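Local coordinates for protein TqaA (PDB 5DLK) that probably closes a nonribosomal peptide into a macrocycle, this chain being the terminal condensation-like domain of a fungal peptide synthetase, at residues 311-316 with 325-330; 53-58 with 365-370; 209-214 with 315-320; 203-208 with 320-325; 59-64 with 176-181. All blocks are in the same frame, centred on the assembly; numbering follows the deposited sequence.

Contact 1. Residues 311-316 with 325-330; sequences NGRNLP and GCTLNF
Thr-327 reaches Asn-311 through its hydroxyl: OG1 donates to Asn-311 O over 2.7 Å, and the C=O...donor angle of 164° puts the donor nearly along the C=O axis. With chi1 at 66°, OG1 sits between the backbone N and the carbonyl carbon, turned to the facing segment. A weaker polar link runs beside it, from Gly-312 CA to Thr-327 O (3.4 Å, 163° at the hydrogen). Gly-312 has a positive phi, which favours glycine, and a CB would strike Thr-327 O. Asn-311, which binds phosphopantetheine, forms an Asx turn in which OD1 accepts from Arg-313 N at 2.9 Å. The two segments begin and end the long connection between strands 303-310 and 329-336, probably the floor loop of condensation domains. Van der Waals contact comes from Arg-313, whose chain crosses Thr-327 at about a right angle, with CG 3.1 Å from OG1 and NH1 3.7 Å from CG2. Its head has outside partners: NH1 forms a salt bridge with Asp-182, NE bonds to Ile-320 O, and NH2 points at Leu-323 O. A leucine at Arg-313 would probably leave the Asp-182 carboxylate without its charged mate and Ile-320 O without this donor.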
# COMPACT_ATOMS: atom_id res chain seq x y z
N ASN A 311 5.05 -6.54 4.03
CA ASN A 311 5.21 -5.14 4.38
C ASN A 311 6.57 -4.55 3.97
O ASN A 311 6.73 -3.33 3.90
CB ASN A 311 4.96 -4.91 5.89
CG ASN A 311 5.92 -5.68 6.78
OD1 ASN A 311 7.12 -5.81 6.49
ND2 ASN A 311 5.41 -6.19 7.89
N GLY A 312 7.53 -5.42 3.64
CA GLY A 312 8.81 -4.97 3.10
C GLY A 312 9.70 -4.25 4.10
O GLY A 312 10.62 -3.52 3.72
N ARG A 313 9.44 -4.47 5.38
CA ARG A 313 10.17 -3.74 6.42
C ARG A 313 10.97 -4.69 7.30
O ARG A 313 11.15 -4.46 8.49
CB ARG A 313 9.20 -2.91 7.24
CG ARG A 313 8.43 -1.97 6.30
CD ARG A 313 7.49 -0.98 6.97
NE ARG A 313 8.19 0.25 7.30
CZ ARG A 313 8.08 1.42 6.67
NH1 ARG A 313 7.27 1.60 5.63
NH2 ARG A 313 8.81 2.42 7.10
N ASN A 314 11.45 -5.76 6.69
CA ASN A 314 12.29 -6.69 7.42
C ASN A 314 13.76 -6.51 7.07
O ASN A 314 14.61 -7.24 7.56
CB ASN A 314 11.82 -8.12 7.17
CG ASN A 314 10.42 -8.36 7.74
OD1 ASN A 314 10.26 -8.62 8.93
ND2 ASN A 314 9.39 -8.24 6.89
N LEU A 315 14.05 -5.53 6.24
CA LEU A 315 15.44 -5.13 5.97
C LEU A 315 16.10 -4.51 7.19
O LEU A 315 15.52 -3.64 7.84
CB LEU A 315 15.50 -4.13 4.82
CG LEU A 315 15.63 -4.64 3.39
CD1 LEU A 315 15.74 -3.46 2.45
CD2 LEU A 315 16.85 -5.53 3.25
N PRO A 316 17.32 -4.95 7.51
CA PRO A 316 17.99 -4.29 8.64
C PRO A 316 18.51 -2.91 8.25
O PRO A 316 19.54 -2.79 7.58
CB PRO A 316 19.14 -5.25 8.97
CG PRO A 316 19.44 -5.92 7.66
CD PRO A 316 18.12 -6.04 6.94
N GLY A 325 6.83 5.93 3.38
CA GLY A 325 6.87 5.59 1.98
C GLY A 325 6.12 4.29 1.76
O GLY A 325 5.54 3.74 2.68
N CYS A 326 6.17 3.80 0.53
CA CYS A 326 5.48 2.57 0.18
C CYS A 326 6.51 1.45 0.04
O CYS A 326 7.07 1.28 -1.02
CB CYS A 326 4.70 2.73 -1.11
SG CYS A 326 3.84 1.21 -1.59
N THR A 327 6.75 0.73 1.12
CA THR A 327 7.69 -0.39 1.05
C THR A 327 6.98 -1.72 0.82
O THR A 327 7.64 -2.79 0.79
CB THR A 327 8.54 -0.52 2.32
OG1 THR A 327 7.71 -0.87 3.44
CG2 THR A 327 9.29 0.80 2.60
N LEU A 328 5.66 -1.67 0.70
CA LEU A 328 4.84 -2.85 0.37
C LEU A 328 5.40 -3.59 -0.83
O LEU A 328 5.91 -2.97 -1.75
CB LEU A 328 3.39 -2.46 0.03
CG LEU A 328 2.46 -1.91 1.10
CD1 LEU A 328 1.10 -1.65 0.48
CD2 LEU A 328 2.34 -2.90 2.26
N ASN A 329 5.28 -4.91 -0.83
CA ASN A 329 5.62 -5.68 -2.00
C ASN A 329 4.55 -6.73 -2.25
O ASN A 329 3.88 -7.17 -1.31
CB ASN A 329 7.00 -6.33 -1.84
CG ASN A 329 7.64 -6.61 -3.17
OD1 ASN A 329 7.11 -6.25 -4.21
ND2 ASN A 329 8.80 -7.27 -3.15
N PHE A 330 4.39 -7.10 -3.51
CA PHE A 330 3.45 -8.16 -3.88
C PHE A 330 4.28 -9.31 -4.43
O PHE A 330 4.90 -9.16 -5.49
CB PHE A 330 2.45 -7.64 -4.89
CG PHE A 330 1.92 -6.28 -4.52
CD1 PHE A 330 1.04 -6.15 -3.45
CD2 PHE A 330 2.35 -5.14 -5.20
CE1 PHE A 330 0.53 -4.89 -3.09
CE2 PHE A 330 1.85 -3.87 -4.83
CZ PHE A 330 0.95 -3.77 -3.77

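Contact 2. Residues 53-58 with 365-370; sequences PATQAQ and HVELRD
Gln-56 N donates to Glu-367, and its side chain accepts from Arg-369, at the starts of two helices. Glu-367 folds back at chi2, and its OE1, using the syn lone pair, accepts from Gln-56 N at 2.8 Å. In the other direction Gln-56 CG is anti to the backbone N (chi1 -171°), the chain beyond is extended, and OE1 accepts from Arg-369 N at 2.9 Å. That donor lies in the amide plane on a lone pair, at an N-H...O angle of 161°. Each helix thus gives an early N-H to a side chain of the other segment, and the helix dipole of 56-63 would probably favour the Glu-367 carboxylate. The Gln-56 amide is also covered by the Arg-369 guanidinium, stacked with planes 18° apart and with CD 3.7 Å above the guanidinium plane, offset toward its rim. Arg-369 NE meanwhile pairs with Glu-381. The other carboxylate oxygen, Glu-367 OE2, accepts a hydrogen bond from a water at 2.7 Å that accepts from Ala-57 N, and forms a salt bridge with Arg-215. Thr-55 and Gln-58 close a capping box: Gln-58 N donates to Thr-55 OG1 and Thr-55 N to Gln-58 OE1. The joint ties the first turns of helices 56-63 and 368-375, with helix 208-218 beside Thr-55 and strand 329-336 against Ala-57 and Leu-368.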
# COMPACT_ATOMS: atom_id res chain seq x y z
N PRO A 53 14.80 5.26 -9.64
CA PRO A 53 13.67 4.57 -10.26
C PRO A 53 12.53 4.45 -9.26
O PRO A 53 12.80 4.37 -8.05
CB PRO A 53 14.25 3.18 -10.61
CG PRO A 53 15.77 3.36 -10.54
CD PRO A 53 15.97 4.38 -9.47
N ALA A 54 11.29 4.49 -9.75
CA ALA A 54 10.15 4.13 -8.93
C ALA A 54 10.13 2.59 -8.82
O ALA A 54 10.50 1.91 -9.77
CB ALA A 54 8.88 4.65 -9.53
N THR A 55 9.68 2.06 -7.70
CA THR A 55 9.63 0.60 -7.55
C THR A 55 8.45 0.02 -8.32
O THR A 55 7.51 0.73 -8.67
CB THR A 55 9.50 0.18 -6.09
OG1 THR A 55 8.21 0.60 -5.59
CG2 THR A 55 10.59 0.80 -5.25
N GLN A 56 8.49 -1.29 -8.55
CA GLN A 56 7.38 -1.96 -9.19
C GLN A 56 6.11 -1.78 -8.37
O GLN A 56 5.03 -1.58 -8.93
CB GLN A 56 7.68 -3.46 -9.37
CG GLN A 56 6.66 -4.17 -10.22
CD GLN A 56 7.14 -5.55 -10.63
OE1 GLN A 56 8.23 -5.95 -10.28
NE2 GLN A 56 6.30 -6.29 -11.35
N ALA A 57 6.23 -1.84 -7.05
CA ALA A 57 5.04 -1.68 -6.19
C ALA A 57 4.49 -0.25 -6.28
O ALA A 57 3.28 -0.04 -6.35
CB ALA A 57 5.37 -2.04 -4.74
N GLN A 58 5.37 0.74 -6.26
CA GLN A 58 4.92 2.11 -6.50
C GLN A 58 4.15 2.23 -7.80
O GLN A 58 3.09 2.87 -7.86
CB GLN A 58 6.11 3.07 -6.52
CG GLN A 58 6.63 3.39 -5.14
CD GLN A 58 7.76 4.39 -5.21
OE1 GLN A 58 8.79 4.13 -5.85
NE2 GLN A 58 7.57 5.57 -4.60
N HIS A 365 11.86 -8.35 -0.14
CA HIS A 365 11.98 -6.94 -0.49
C HIS A 365 12.37 -6.65 -1.94
O HIS A 365 12.36 -5.49 -2.37
CB HIS A 365 13.02 -6.30 0.43
CG HIS A 365 14.37 -6.94 0.31
ND1 HIS A 365 14.72 -8.06 1.03
CD2 HIS A 365 15.43 -6.64 -0.48
CE1 HIS A 365 15.95 -8.42 0.70
NE2 HIS A 365 16.40 -7.57 -0.22
N VAL A 366 12.74 -7.69 -2.68
CA VAL A 366 13.23 -7.50 -4.05
C VAL A 366 12.08 -7.35 -5.05
O VAL A 366 10.98 -7.80 -4.79
CB VAL A 366 14.13 -8.66 -4.49
CG1 VAL A 366 15.45 -8.62 -3.70
CG2 VAL A 366 13.41 -10.02 -4.33
N GLU A 367 12.37 -6.72 -6.19
CA GLU A 367 11.36 -6.51 -7.25
C GLU A 367 10.78 -7.81 -7.79
O GLU A 367 11.54 -8.71 -8.11
CB GLU A 367 11.97 -5.73 -8.41
CG GLU A 367 12.51 -4.36 -8.02
CD GLU A 367 11.38 -3.37 -7.74
OE1 GLU A 367 10.82 -2.83 -8.71
OE2 GLU A 367 11.07 -3.15 -6.55
N LEU A 368 9.46 -7.89 -7.92
CA LEU A 368 8.81 -9.09 -8.45
C LEU A 368 9.37 -9.50 -9.82
O LEU A 368 9.65 -10.68 -10.07
CB LEU A 368 7.30 -8.89 -8.57
CG LEU A 368 6.48 -10.11 -9.03
CD1 LEU A 368 6.63 -11.28 -8.02
CD2 LEU A 368 5.03 -9.74 -9.23
N ARG A 369 9.53 -8.53 -10.73
CA ARG A 369 10.07 -8.84 -12.05
C ARG A 369 11.51 -9.36 -11.97
O ARG A 369 11.93 -10.09 -12.86
CB ARG A 369 9.99 -7.61 -12.99
CG ARG A 369 10.80 -6.38 -12.57
CD ARG A 369 10.83 -5.35 -13.71
NE ARG A 369 9.50 -5.02 -14.26
CZ ARG A 369 8.73 -4.01 -13.82
NH1 ARG A 369 9.13 -3.25 -12.82
NH2 ARG A 369 7.55 -3.79 -14.39
N ASP A 370 12.24 -9.01 -10.91
CA ASP A 370 13.58 -9.54 -10.70
C ASP A 370 13.50 -10.96 -10.16
O ASP A 370 14.30 -11.82 -10.52
CB ASP A 370 14.40 -8.68 -9.73
CG ASP A 370 14.80 -7.34 -10.32
OD1 ASP A 370 14.60 -7.13 -11.54
OD2 ASP A 370 15.31 -6.50 -9.56
O HOH W 1 8.47 -3.22 -5.76

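Contact 3. Residues 209-214 with 315-320; sequences AHYLYH and LPMDNI
Met-317 and His-214 slide past each other in opposite directions, the methionine going on toward Tyr-211. CB stands over one face of the His-214 ring, 3.8 Å from the centroid and 21° off the normal, displaced toward the rim: a CH-pi contact. At a chi1 of 90°, CG lies between the backbone N and the carbonyl carbon. SD comes to 3.7 Å from Tyr-211 CA and lies obliquely beside the Tyr-211 ring, a Met-aromatic contact. A bend at chi3 (62°) turns CE into the angle between the two residues, 3.5 Å from both His-214 CB and Tyr-211 CD1. Here one side of helix 208-218 packs on the loop between strands 303-310 and 329-336, which turns back through a type II beta turn from Met-317 to Ile-320. Ile-320 CD1 meets the edge of the Tyr-211 ring, 3.6 Å from Tyr-211 CD1, while Leu-315 CD1 approaches Tyr-211 CE1 to 3.9 Å. The Tyr-211 hydroxyl reaches beyond, bonding to Gly-312 O. The polar atoms of His-214 are not bonded across the contact: NE2 is 2.8 Å from Pro-316 O but at too poor an angle, and ND1 is buried without a partner in the model.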
# COMPACT_ATOMS: atom_id res chain seq x y z
N ALA A 209 14.03 7.13 -0.17
CA ALA A 209 15.22 6.96 -1.00
C ALA A 209 16.28 6.10 -0.30
O ALA A 209 16.94 5.29 -0.93
CB ALA A 209 15.80 8.32 -1.40
N HIS A 210 16.41 6.25 1.02
CA HIS A 210 17.42 5.49 1.77
C HIS A 210 17.07 4.00 1.87
O HIS A 210 17.94 3.15 2.00
CB HIS A 210 17.60 6.09 3.16
CG HIS A 210 18.04 7.51 3.13
ND1 HIS A 210 17.68 8.43 4.10
CD2 HIS A 210 18.81 8.19 2.24
CE1 HIS A 210 18.21 9.60 3.81
NE2 HIS A 210 18.90 9.48 2.69
N TYR A 211 15.78 3.69 1.83
CA TYR A 211 15.34 2.31 1.71
C TYR A 211 15.81 1.72 0.39
O TYR A 211 16.35 0.61 0.35
CB TYR A 211 13.81 2.26 1.83
CG TYR A 211 13.20 0.89 1.67
CD1 TYR A 211 13.15 0.00 2.74
CD2 TYR A 211 12.64 0.49 0.46
CE1 TYR A 211 12.55 -1.24 2.60
CE2 TYR A 211 12.06 -0.75 0.31
CZ TYR A 211 12.02 -1.61 1.39
OH TYR A 211 11.44 -2.85 1.25
N LEU A 212 15.63 2.49 -0.68
CA LEU A 212 16.02 2.05 -2.02
C LEU A 212 17.54 1.86 -2.13
O LEU A 212 18.00 0.86 -2.69
CB LEU A 212 15.52 3.04 -3.07
CG LEU A 212 13.99 3.16 -3.18
CD1 LEU A 212 13.60 4.05 -4.34
CD2 LEU A 212 13.37 1.77 -3.30
N TYR A 213 18.32 2.80 -1.59
CA TYR A 213 19.79 2.63 -1.61
C TYR A 213 20.22 1.40 -0.82
O TYR A 213 21.10 0.64 -1.25
CB TYR A 213 20.49 3.88 -1.05
CG TYR A 213 20.43 5.05 -2.02
CD1 TYR A 213 21.00 4.96 -3.28
CD2 TYR A 213 19.81 6.25 -1.66
CE1 TYR A 213 20.94 6.02 -4.18
CE2 TYR A 213 19.75 7.32 -2.55
CZ TYR A 213 20.32 7.20 -3.80
OH TYR A 213 20.27 8.25 -4.69
N HIS A 214 19.59 1.19 0.33
CA HIS A 214 19.90 0.03 1.16
C HIS A 214 19.58 -1.30 0.46
O HIS A 214 20.36 -2.26 0.56
CB HIS A 214 19.16 0.13 2.49
CG HIS A 214 19.66 -0.81 3.53
ND1 HIS A 214 19.34 -2.16 3.54
CD2 HIS A 214 20.48 -0.62 4.59
CE1 HIS A 214 19.92 -2.74 4.57
NE2 HIS A 214 20.62 -1.83 5.23
N LEU A 315 14.05 -5.53 6.24
CA LEU A 315 15.44 -5.13 5.97
C LEU A 315 16.10 -4.51 7.19
O LEU A 315 15.52 -3.64 7.84
CB LEU A 315 15.50 -4.13 4.82
CG LEU A 315 15.63 -4.64 3.39
CD1 LEU A 315 15.74 -3.46 2.45
CD2 LEU A 315 16.85 -5.53 3.25
N PRO A 316 17.32 -4.95 7.51
CA PRO A 316 17.99 -4.29 8.64
C PRO A 316 18.51 -2.91 8.25
O PRO A 316 19.54 -2.79 7.58
CB PRO A 316 19.14 -5.25 8.97
CG PRO A 316 19.44 -5.92 7.66
CD PRO A 316 18.12 -6.04 6.94
N MET A 317 17.81 -1.87 8.66
CA MET A 317 18.26 -0.51 8.41
C MET A 317 17.66 0.39 9.47
O MET A 317 16.59 0.09 10.01
CB MET A 317 17.90 -0.05 6.99
CG MET A 317 16.55 0.63 6.82
SD MET A 317 16.25 1.11 5.09
CE MET A 317 16.26 -0.49 4.30
N ASP A 318 18.35 1.47 9.78
CA ASP A 318 17.86 2.42 10.78
C ASP A 318 16.53 3.00 10.33
O ASP A 318 16.36 3.34 9.16
CB ASP A 318 18.87 3.54 11.02
CG ASP A 318 20.18 3.03 11.61
OD1 ASP A 318 20.15 2.01 12.33
OD2 ASP A 318 21.23 3.66 11.35
N ASN A 319 15.59 3.08 11.28
CA ASN A 319 14.27 3.67 11.06
C ASN A 319 13.39 2.90 10.07
O ASN A 319 12.41 3.45 9.57
CB ASN A 319 14.40 5.12 10.58
CG ASN A 319 15.22 5.96 11.53
OD1 ASN A 319 15.12 5.81 12.75
ND2 ASN A 319 16.05 6.84 10.97
N ILE A 320 13.74 1.65 9.80
CA ILE A 320 12.94 0.84 8.88
C ILE A 320 11.48 0.77 9.34
O ILE A 320 10.56 0.72 8.53
CB ILE A 320 13.54 -0.60 8.72
CG1 ILE A 320 12.80 -1.39 7.63
CG2 ILE A 320 13.52 -1.36 10.03
CD1 ILE A 320 12.79 -0.72 6.28

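Contact 4. Residues 203-208 with 320-325; sequences PPTSDF and IESLLG
Leu-323 points its branch CD1 at the rim of Phe-208, near the ring plane rather than over a face, with Leu-323 CD1 to Phe-208 CD1 at 4.4 Å. The same methyl lies 4.1 Å from Phe-208 CA. Leu-323 CG stands between the backbone N and the carbonyl carbon, and a chi2 of 92° departs from the staggered value; CB rests 3.5 Å from Ser-206 O. Phe-208, with CG anti to the backbone N (chi1 -174°), carries its ring past Leu-323 to Gly-325, whose CA approaches Phe-208 CD1 obliquely at 4.1 Å. A CB on Gly-325 would collide with that ring and, at its backbone angles, press on the carbonyl O of Leu-324. The CA 205 to 208 and CA 322 to 325 directions run 27° apart, joining the lead-in to helix 208-218 with the connection between strands 303-310 and 329-336; Asp-207 is the N-cap of helix 208-218, OD1 accepting from His-210 N and OD2 bonding to Ser-96. One water joins Thr-205 OG1 to Ser-322 O, donating to the latter at 2.6 Å. Another accepts from Phe-208 N at 3.1 Å and donates to Leu-324 O at 2.8 Å; a third donates to Ser-206 O.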
# COMPACT_ATOMS: atom_id res chain seq x y z
N PRO A 203 12.60 12.82 16.62
CA PRO A 203 13.91 12.22 16.30
C PRO A 203 14.15 12.25 14.81
O PRO A 203 13.19 12.20 14.04
CB PRO A 203 13.77 10.79 16.82
CG PRO A 203 12.31 10.52 16.77
CD PRO A 203 11.63 11.82 17.09
N PRO A 204 15.42 12.37 14.38
CA PRO A 204 15.68 12.25 12.95
C PRO A 204 15.19 10.91 12.40
O PRO A 204 15.01 9.95 13.15
CB PRO A 204 17.21 12.38 12.85
CG PRO A 204 17.73 12.24 14.26
CD PRO A 204 16.63 12.72 15.15
N THR A 205 14.94 10.87 11.10
CA THR A 205 14.38 9.68 10.46
C THR A 205 15.03 9.47 9.11
O THR A 205 15.72 10.37 8.60
CB THR A 205 12.85 9.80 10.29
OG1 THR A 205 12.30 8.56 9.82
CG2 THR A 205 12.53 10.92 9.30
N SER A 206 14.82 8.30 8.51
CA SER A 206 15.30 8.05 7.16
C SER A 206 14.18 8.32 6.18
O SER A 206 13.02 8.44 6.58
CB SER A 206 15.82 6.63 7.01
OG SER A 206 16.83 6.38 7.96
N ASP A 207 14.51 8.44 4.90
CA ASP A 207 13.43 8.58 3.92
C ASP A 207 13.35 7.36 3.01
O ASP A 207 14.13 6.41 3.16
CB ASP A 207 13.57 9.86 3.10
CG ASP A 207 14.90 9.97 2.38
OD1 ASP A 207 15.65 8.98 2.31
OD2 ASP A 207 15.19 11.08 1.87
N PHE A 208 12.41 7.41 2.08
CA PHE A 208 12.19 6.28 1.20
C PHE A 208 13.39 6.05 0.28
O PHE A 208 13.74 4.92 -0.01
CB PHE A 208 10.90 6.49 0.40
CG PHE A 208 10.52 5.32 -0.44
CD1 PHE A 208 10.19 4.11 0.15
CD2 PHE A 208 10.51 5.42 -1.83
CE1 PHE A 208 9.86 3.01 -0.62
CE2 PHE A 208 10.17 4.33 -2.61
CZ PHE A 208 9.84 3.13 -2.01
N ILE A 320 13.74 1.65 9.80
CA ILE A 320 12.94 0.84 8.88
C ILE A 320 11.48 0.77 9.34
O ILE A 320 10.56 0.72 8.53
CB ILE A 320 13.54 -0.60 8.72
CG1 ILE A 320 12.80 -1.39 7.63
CG2 ILE A 320 13.52 -1.36 10.03
CD1 ILE A 320 12.79 -0.72 6.28
N GLU A 321 11.30 0.80 10.66
CA GLU A 321 9.98 0.71 11.29
C GLU A 321 9.13 1.96 11.09
O GLU A 321 7.90 1.90 11.21
CB GLU A 321 10.14 0.44 12.79
CG GLU A 321 11.00 1.48 13.54
CD GLU A 321 12.51 1.23 13.41
OE1 GLU A 321 12.90 0.12 12.97
OE2 GLU A 321 13.31 2.13 13.75
N SER A 322 9.77 3.08 10.79
CA SER A 322 9.07 4.36 10.82
C SER A 322 9.25 5.25 9.58
O SER A 322 8.57 6.27 9.46
CB SER A 322 9.50 5.13 12.07
OG SER A 322 10.88 5.43 12.03
N LEU A 323 10.15 4.89 8.66
CA LEU A 323 10.37 5.74 7.50
C LEU A 323 9.10 5.76 6.65
O LEU A 323 8.40 4.74 6.53
CB LEU A 323 11.58 5.29 6.67
CG LEU A 323 11.59 3.96 5.91
CD1 LEU A 323 11.10 4.14 4.48
CD2 LEU A 323 13.00 3.38 5.91
N LEU A 324 8.79 6.92 6.08
CA LEU A 324 7.54 7.10 5.37
C LEU A 324 7.69 6.81 3.88
O LEU A 324 8.55 7.37 3.19
CB LEU A 324 7.01 8.54 5.57
CG LEU A 324 5.64 8.86 4.98
CD1 LEU A 324 4.53 8.04 5.65
CD2 LEU A 324 5.37 10.37 5.10
N GLY A 325 6.83 5.93 3.38
CA GLY A 325 6.87 5.59 1.98
C GLY A 325 6.12 4.29 1.76
O GLY A 325 5.54 3.74 2.68
O HOH W 2 9.40 8.72 9.75
O HOH W 3 10.57 9.69 5.45
O HOH W 4 10.32 9.55 2.90

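Contact 5. Residues 59-64 with 176-181; sequences HVFIKR and ISHSQW
Ser-177 OG and Ser-179 OG share a hydrogen bond of 2.8 Å in which either could be the donor, and Ile-62 lies against this pair, its CG1 4.1 Å from Ser-177 OG and its CD1 3.9 Å from Ser-179 CB. Within its own segment Ser-177 N donates to Gln-180 OE1 in the amide plane. The main contact is aromatic. The Phe-61 and His-178 rings stack face to face, with centroids 3.8 Å apart and planes 6° from parallel; Phe-61 CZ sits over the centre of the imidazole, and His-178 CG over the centre of the phenyl ring. His-178 CB adds a CH-pi contact over the same phenyl face, 25° off its normal. CG of His-178 is anti to the backbone N (chi1 -154°), and the ring lies against Phe-61. Residues 177-183, running from the end of strand 169-177, fit the SHxxxDG form of the condensation-domain signature, in which the histidine is, in relatives, the active-site residue; Gly-183, farther along the same loop, binds phosphopantetheine. Trp-181 covers the opposite imidazole face, with CZ2 3.5 Å above the plane over its centre. The ring is thus sandwiched between two aromatics, and a weak bond of 3.0 Å from His-178 ND1 to Trp-181 O adds to its hold. An alanine at Phe-61 would probably open a gap on one imidazole face and leave the His-178 ring freer to turn. Beyond the stack, Cys-326 packs on the outer part of the Phe-61 ring, and Ile-62 and Ser-179 both lean on Phe-102 of strand 100-105.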
# COMPACT_ATOMS: atom_id res chain seq x y z
N HIS A 59 4.70 1.63 -8.85
CA HIS A 59 4.07 1.64 -10.17
C HIS A 59 2.71 0.93 -10.19
O HIS A 59 1.80 1.33 -10.92
CB HIS A 59 5.00 0.99 -11.19
CG HIS A 59 4.76 1.43 -12.60
ND1 HIS A 59 5.28 0.75 -13.68
CD2 HIS A 59 4.05 2.47 -13.10
CE1 HIS A 59 4.91 1.36 -14.80
NE2 HIS A 59 4.16 2.40 -14.47
N VAL A 60 2.59 -0.15 -9.43
CA VAL A 60 1.29 -0.83 -9.30
C VAL A 60 0.23 0.17 -8.88
O VAL A 60 -0.85 0.25 -9.49
CB VAL A 60 1.35 -1.98 -8.26
CG1 VAL A 60 -0.07 -2.39 -7.80
CG2 VAL A 60 2.10 -3.16 -8.84
N PHE A 61 0.53 0.93 -7.84
CA PHE A 61 -0.46 1.87 -7.32
C PHE A 61 -0.72 3.02 -8.29
O PHE A 61 -1.85 3.45 -8.45
CB PHE A 61 -0.02 2.40 -5.96
CG PHE A 61 -0.19 1.42 -4.85
CD1 PHE A 61 -1.43 0.86 -4.59
CD2 PHE A 61 0.90 1.02 -4.06
CE1 PHE A 61 -1.61 -0.07 -3.58
CE2 PHE A 61 0.73 0.09 -3.03
CZ PHE A 61 -0.54 -0.46 -2.79
N ILE A 62 0.33 3.52 -8.93
CA ILE A 62 0.15 4.64 -9.87
C ILE A 62 -0.72 4.24 -11.06
O ILE A 62 -1.64 4.97 -11.45
CB ILE A 62 1.52 5.18 -10.35
CG1 ILE A 62 2.21 5.87 -9.16
CG2 ILE A 62 1.34 6.16 -11.50
CD1 ILE A 62 3.67 6.21 -9.38
N LYS A 63 -0.48 3.04 -11.60
CA LYS A 63 -1.24 2.56 -12.74
C LYS A 63 -2.71 2.38 -12.42
O LYS A 63 -3.55 2.41 -13.31
CB LYS A 63 -0.69 1.22 -13.25
CG LYS A 63 0.58 1.29 -14.08
CD LYS A 63 0.84 -0.13 -14.63
CE LYS A 63 2.14 -0.25 -15.40
NZ LYS A 63 2.21 0.73 -16.53
N ARG A 64 -3.00 2.17 -11.14
CA ARG A 64 -4.37 1.93 -10.69
C ARG A 64 -5.03 3.20 -10.13
O ARG A 64 -6.13 3.15 -9.55
CB ARG A 64 -4.36 0.81 -9.66
CG ARG A 64 -4.13 -0.57 -10.34
CD ARG A 64 -3.59 -1.63 -9.40
NE ARG A 64 -3.31 -2.87 -10.16
CZ ARG A 64 -2.25 -3.05 -10.95
NH1 ARG A 64 -1.35 -2.09 -11.15
NH2 ARG A 64 -2.12 -4.21 -11.60
N ILE A 176 -2.60 12.45 -1.51
CA ILE A 176 -1.38 11.65 -1.59
C ILE A 176 -1.63 10.41 -2.46
O ILE A 176 -2.71 9.82 -2.45
CB ILE A 176 -0.89 11.26 -0.15
CG1 ILE A 176 0.46 10.53 -0.19
CG2 ILE A 176 -1.96 10.48 0.62
CD1 ILE A 176 1.10 10.34 1.19
N SER A 177 -0.60 10.04 -3.22
CA SER A 177 -0.61 8.82 -4.02
C SER A 177 -0.14 7.64 -3.15
O SER A 177 0.75 7.79 -2.32
CB SER A 177 0.31 8.99 -5.24
OG SER A 177 0.57 7.74 -5.87
N HIS A 178 -0.72 6.45 -3.34
CA HIS A 178 -0.31 5.29 -2.55
C HIS A 178 1.15 4.88 -2.88
O HIS A 178 1.76 4.10 -2.15
CB HIS A 178 -1.31 4.14 -2.78
CG HIS A 178 -1.42 3.15 -1.66
ND1 HIS A 178 -0.37 2.85 -0.80
CD2 HIS A 178 -2.45 2.38 -1.24
CE1 HIS A 178 -0.75 1.95 0.07
NE2 HIS A 178 -2.01 1.63 -0.17
N SER A 179 1.72 5.46 -3.93
CA SER A 179 3.16 5.29 -4.16
C SER A 179 3.98 5.94 -3.06
O SER A 179 5.20 5.75 -3.00
CB SER A 179 3.57 5.87 -5.52
OG SER A 179 3.33 7.28 -5.58
N GLN A 180 3.32 6.69 -2.18
CA GLN A 180 4.01 7.52 -1.18
C GLN A 180 3.72 7.14 0.26
O GLN A 180 4.19 7.80 1.19
CB GLN A 180 3.65 9.01 -1.41
CG GLN A 180 4.03 9.52 -2.79
CD GLN A 180 3.47 10.92 -3.04
OE1 GLN A 180 2.26 11.08 -3.20
NE2 GLN A 180 4.35 11.93 -3.05
N TRP A 181 2.95 6.07 0.49
CA TRP A 181 2.65 5.67 1.85
C TRP A 181 2.28 4.18 1.90
O TRP A 181 2.04 3.56 0.86
CB TRP A 181 1.50 6.52 2.45
CG TRP A 181 0.18 6.30 1.78
CD1 TRP A 181 -0.28 6.92 0.66
CD2 TRP A 181 -0.84 5.35 2.16
NE1 TRP A 181 -1.53 6.45 0.33
CE2 TRP A 181 -1.89 5.49 1.23
CE3 TRP A 181 -0.97 4.42 3.19
CZ2 TRP A 181 -3.06 4.72 1.30
CZ3 TRP A 181 -2.13 3.65 3.27
CH2 TRP A 181 -3.16 3.80 2.33

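Contact 5 is the buried one, its centre about 8 Å from the chain centre and built on stacked rings; the centres of contacts 3 and 4 lie 16 to 17 Å out, contact 3 including exposed residues and contact 4 bridged by waters. Contacts 1, 3 and 4 all use the connection between strands 303-310 and 329-336, fastening it respectively to itself, to helix 208-218 and to that helix's lead-in. Contacts 2 and 5 share helix 56-63, gripped by polar bonds at its start and by packing farther on. Gln-58 NE2 joins them, bonding to Ser-179 O. Charge gathers in contacts 1 and 2, on arginines and Glu-367, whose charged mates lie outside the segments.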